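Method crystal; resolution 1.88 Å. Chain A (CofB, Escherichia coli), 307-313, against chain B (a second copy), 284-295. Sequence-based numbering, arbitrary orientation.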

# COMPACT_ATOMS: atom_id res chain seq x y z
N LYS A 307 -26.17 -8.59 6.80
CA LYS A 307 -26.01 -7.15 6.61
C LYS A 307 -24.82 -6.81 5.71
O LYS A 307 -23.84 -7.56 5.62
N ASP A 308 -24.91 -5.66 5.05
CA ASP A 308 -23.88 -5.20 4.14
C ASP A 308 -22.53 -5.11 4.84
O ASP A 308 -22.42 -4.64 5.98
N ALA A 309 -21.49 -5.58 4.15
CA ALA A 309 -20.14 -5.54 4.69
C ALA A 309 -19.14 -5.61 3.54
O ALA A 309 -19.49 -5.52 2.38
N SER A 310 -17.87 -5.78 3.87
CA SER A 310 -16.88 -5.99 2.82
C SER A 310 -15.76 -6.87 3.37
O SER A 310 -15.71 -7.15 4.56
N LEU A 311 -14.87 -7.28 2.48
CA LEU A 311 -13.71 -8.05 2.86
C LEU A 311 -12.60 -7.78 1.87
O LEU A 311 -12.81 -7.11 0.85
N ILE A 312 -11.42 -8.28 2.19
CA ILE A 312 -10.26 -8.20 1.31
C ILE A 312 -10.05 -9.56 0.65
O ILE A 312 -10.22 -10.59 1.30
N LYS A 313 -9.69 -9.54 -0.63
CA LYS A 313 -9.42 -10.77 -1.38
C LYS A 313 -8.05 -10.68 -2.04
O LYS A 313 -7.76 -9.73 -2.77
N CYS B 284 -5.33 1.21 4.16
CA CYS B 284 -6.76 0.91 4.15
C CYS B 284 -7.40 0.91 2.78
O CYS B 284 -6.90 1.53 1.84
N TRP B 285 -8.54 0.22 2.71
CA TRP B 285 -9.40 0.18 1.54
C TRP B 285 -10.77 0.74 1.91
O TRP B 285 -11.30 0.42 2.98
N ASP B 286 -11.39 1.52 1.03
CA ASP B 286 -12.74 2.01 1.29
C ASP B 286 -13.59 1.98 0.02
O ASP B 286 -13.19 2.50 -1.03
N LEU B 287 -14.74 1.31 0.12
CA LEU B 287 -15.71 1.26 -0.97
C LEU B 287 -16.59 2.51 -1.00
O LEU B 287 -17.18 2.83 -2.03
N ASN B 288 -16.68 3.18 0.15
CA ASN B 288 -17.56 4.33 0.30
C ASN B 288 -19.00 3.96 -0.03
O ASN B 288 -19.69 4.71 -0.72
N THR B 289 -19.45 2.80 0.45
CA THR B 289 -20.81 2.34 0.18
C THR B 289 -21.56 2.06 1.48
O THR B 289 -22.44 1.20 1.52
N GLY B 290 -21.19 2.77 2.53
CA GLY B 290 -21.95 2.75 3.76
C GLY B 290 -21.42 1.90 4.90
O GLY B 290 -22.01 1.90 5.98
N THR B 291 -20.32 1.18 4.69
CA THR B 291 -19.77 0.36 5.76
C THR B 291 -18.32 0.73 6.01
O THR B 291 -17.73 1.49 5.24
N SER B 292 -17.75 0.21 7.09
CA SER B 292 -16.40 0.56 7.52
C SER B 292 -15.36 0.38 6.43
O SER B 292 -15.45 -0.56 5.64
N LYS B 293 -14.37 1.26 6.39
CA LYS B 293 -13.18 0.96 5.62
C LYS B 293 -12.44 -0.17 6.34
O LYS B 293 -12.66 -0.40 7.54
N LEU B 294 -11.61 -0.90 5.61
CA LEU B 294 -10.84 -1.99 6.20
C LEU B 294 -9.37 -1.60 6.18
O LEU B 294 -8.89 -1.09 5.16
N CYS B 295 -8.67 -1.82 7.28
CA CYS B 295 -7.27 -1.42 7.39
C CYS B 295 -6.37 -2.57 7.76
O CYS B 295 -6.72 -3.38 8.62

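Strand 308-313 of chain A lies against a disulfide-closed loop of chain B, and no direct hydrogen bond crosses between the two stretches. The loop is pinned at its base: Cys B284 SG lies 2.0 Å from Cys B295 SG, with both CA-to-CB bonds directed away from chain A, while Trp B285 N donates to Leu B294 O at 2.8 Å and Leu B294 N to Trp B285 O at 3.0 Å.

Trp B285 (chi1 m, chi2 -106°) points toward chain A and offers a ring face to Ile A312, which is m at both chi1 and chi2. Ile A312 CD1 sits 4.0 Å from the centroid of the five-membered ring and 23° off its normal, the signature of a CH-pi contact; the nearest ring atom, Trp B285 CD2, is 3.7 Å from Ile A312 CD1.

Asp B286 turns its CB away and serves the loop instead, its OD1 accepting from Asn B288 N at 3.0 Å. Leu B287 (m, t) points toward the strand, bringing CD1 to 3.8 Å from Ser A310 CB. Thr B289 (p) points toward chain A, but its closest atom is the backbone O, 3.5 Å from OD2 of Asp A308 (chi1 t); its OG1 stays 4.5 Å from Asp A308 OD2. Gly B290 has phi/psi of 102/-3, where a CB would jam against the preceding carbonyl.

Thr B291 (p) uses both branches. Thr B291 CG2 lies 3.4 Å from Asp A308 O and 3.5 Å from Asp A308 OD2, whereas Thr B291 OG1 lies 2.6 Å from a water O, in a hydrogen bond. That water also lies 2.8 Å from Ser A310 OG (chi1 p) and donates to Ser B292 O at 2.7 Å, bridging Ser A310 OG and Thr B291 OG1, which stand 4.5 Å apart.

Leu B294 (m, t) points toward the strand; its CD1 meets Ile A312 CD1 at 4.1 Å, an apolar contact, and also packs against Ser A310 OG at 3.4 Å and Leu A311 CA at 3.6 Å.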

# COMPACT_ATOMS: atom_id res chain seq x y z
CB LYS A 307 -25.86 -6.44 7.96
CG LYS A 307 -26.99 -6.74 8.94
CD LYS A 307 -28.34 -6.50 8.30
CE LYS A 307 -29.46 -6.52 9.34
NZ LYS A 307 -30.72 -5.92 8.81
CB ASP A 308 -24.25 -3.84 3.55
CG ASP A 308 -23.28 -3.39 2.47
OD1 ASP A 308 -22.64 -4.26 1.84
OD2 ASP A 308 -23.16 -2.16 2.26
CB ALA A 309 -19.93 -6.69 5.69
CB SER A 310 -16.31 -4.66 2.29
OG SER A 310 -15.55 -3.99 3.29
CB LEU A 311 -14.03 -9.55 2.92
CG LEU A 311 -14.32 -10.22 1.57
CD1 LEU A 311 -14.00 -11.71 1.66
CD2 LEU A 311 -15.77 -10.02 1.12
CB ILE A 312 -8.97 -7.85 2.08
CG1 ILE A 312 -9.14 -6.50 2.76
CG2 ILE A 312 -7.78 -7.84 1.12
CD1 ILE A 312 -9.58 -5.44 1.82
CB LYS A 313 -10.52 -11.01 -2.42
CG LYS A 313 -10.32 -12.28 -3.25
CD LYS A 313 -11.49 -12.48 -4.21
CE LYS A 313 -11.28 -13.73 -5.07
NZ LYS A 313 -12.39 -13.90 -6.04
CB CYS B 284 -7.50 1.91 5.04
SG CYS B 284 -6.78 2.14 6.68
CB TRP B 285 -9.59 -1.25 1.03
CG TRP B 285 -8.37 -1.97 0.57
CD1 TRP B 285 -8.03 -2.24 -0.72
CD2 TRP B 285 -7.36 -2.56 1.39
NE1 TRP B 285 -6.84 -2.94 -0.75
CE2 TRP B 285 -6.41 -3.15 0.53
CE3 TRP B 285 -7.15 -2.64 2.77
CZ2 TRP B 285 -5.27 -3.81 1.00
CZ3 TRP B 285 -6.02 -3.29 3.24
CH2 TRP B 285 -5.10 -3.87 2.35
CB ASP B 286 -12.69 3.43 1.86
CG ASP B 286 -13.99 3.85 2.52
OD1 ASP B 286 -14.93 3.03 2.63
OD2 ASP B 286 -14.07 5.02 2.95
CB LEU B 287 -16.60 0.03 -0.82
CG LEU B 287 -15.91 -1.33 -0.90
CD1 LEU B 287 -16.93 -2.44 -0.71
CD2 LEU B 287 -15.19 -1.48 -2.22
CB ASN B 288 -17.09 5.50 -0.57
CG ASN B 288 -16.04 6.36 0.12
OD1 ASN B 288 -16.19 6.72 1.29
ND2 ASN B 288 -14.97 6.69 -0.60
CB THR B 289 -20.85 1.06 -0.68
OG1 THR B 289 -20.03 0.05 -0.07
CG2 THR B 289 -20.36 1.35 -2.09
CB THR B 291 -19.90 -1.15 5.45
OG1 THR B 291 -19.11 -1.49 4.30
CG2 THR B 291 -21.36 -1.50 5.15
CB SER B 292 -16.00 -0.28 8.72
OG SER B 292 -14.71 0.10 9.18
CB LYS B 293 -12.29 2.20 5.44
CG LYS B 293 -11.54 2.62 6.69
CD LYS B 293 -10.67 3.85 6.42
CE LYS B 293 -10.15 4.43 7.72
NZ LYS B 293 -11.24 5.21 8.38
CB LEU B 294 -11.05 -3.30 5.43
CG LEU B 294 -12.51 -3.77 5.34
CD1 LEU B 294 -12.57 -5.08 4.57
CD2 LEU B 294 -13.09 -3.92 6.74
CB CYS B 295 -7.11 -0.30 8.42
SG CYS B 295 -8.03 1.20 8.02
O HOH W 1 -16.99 -2.70 5.28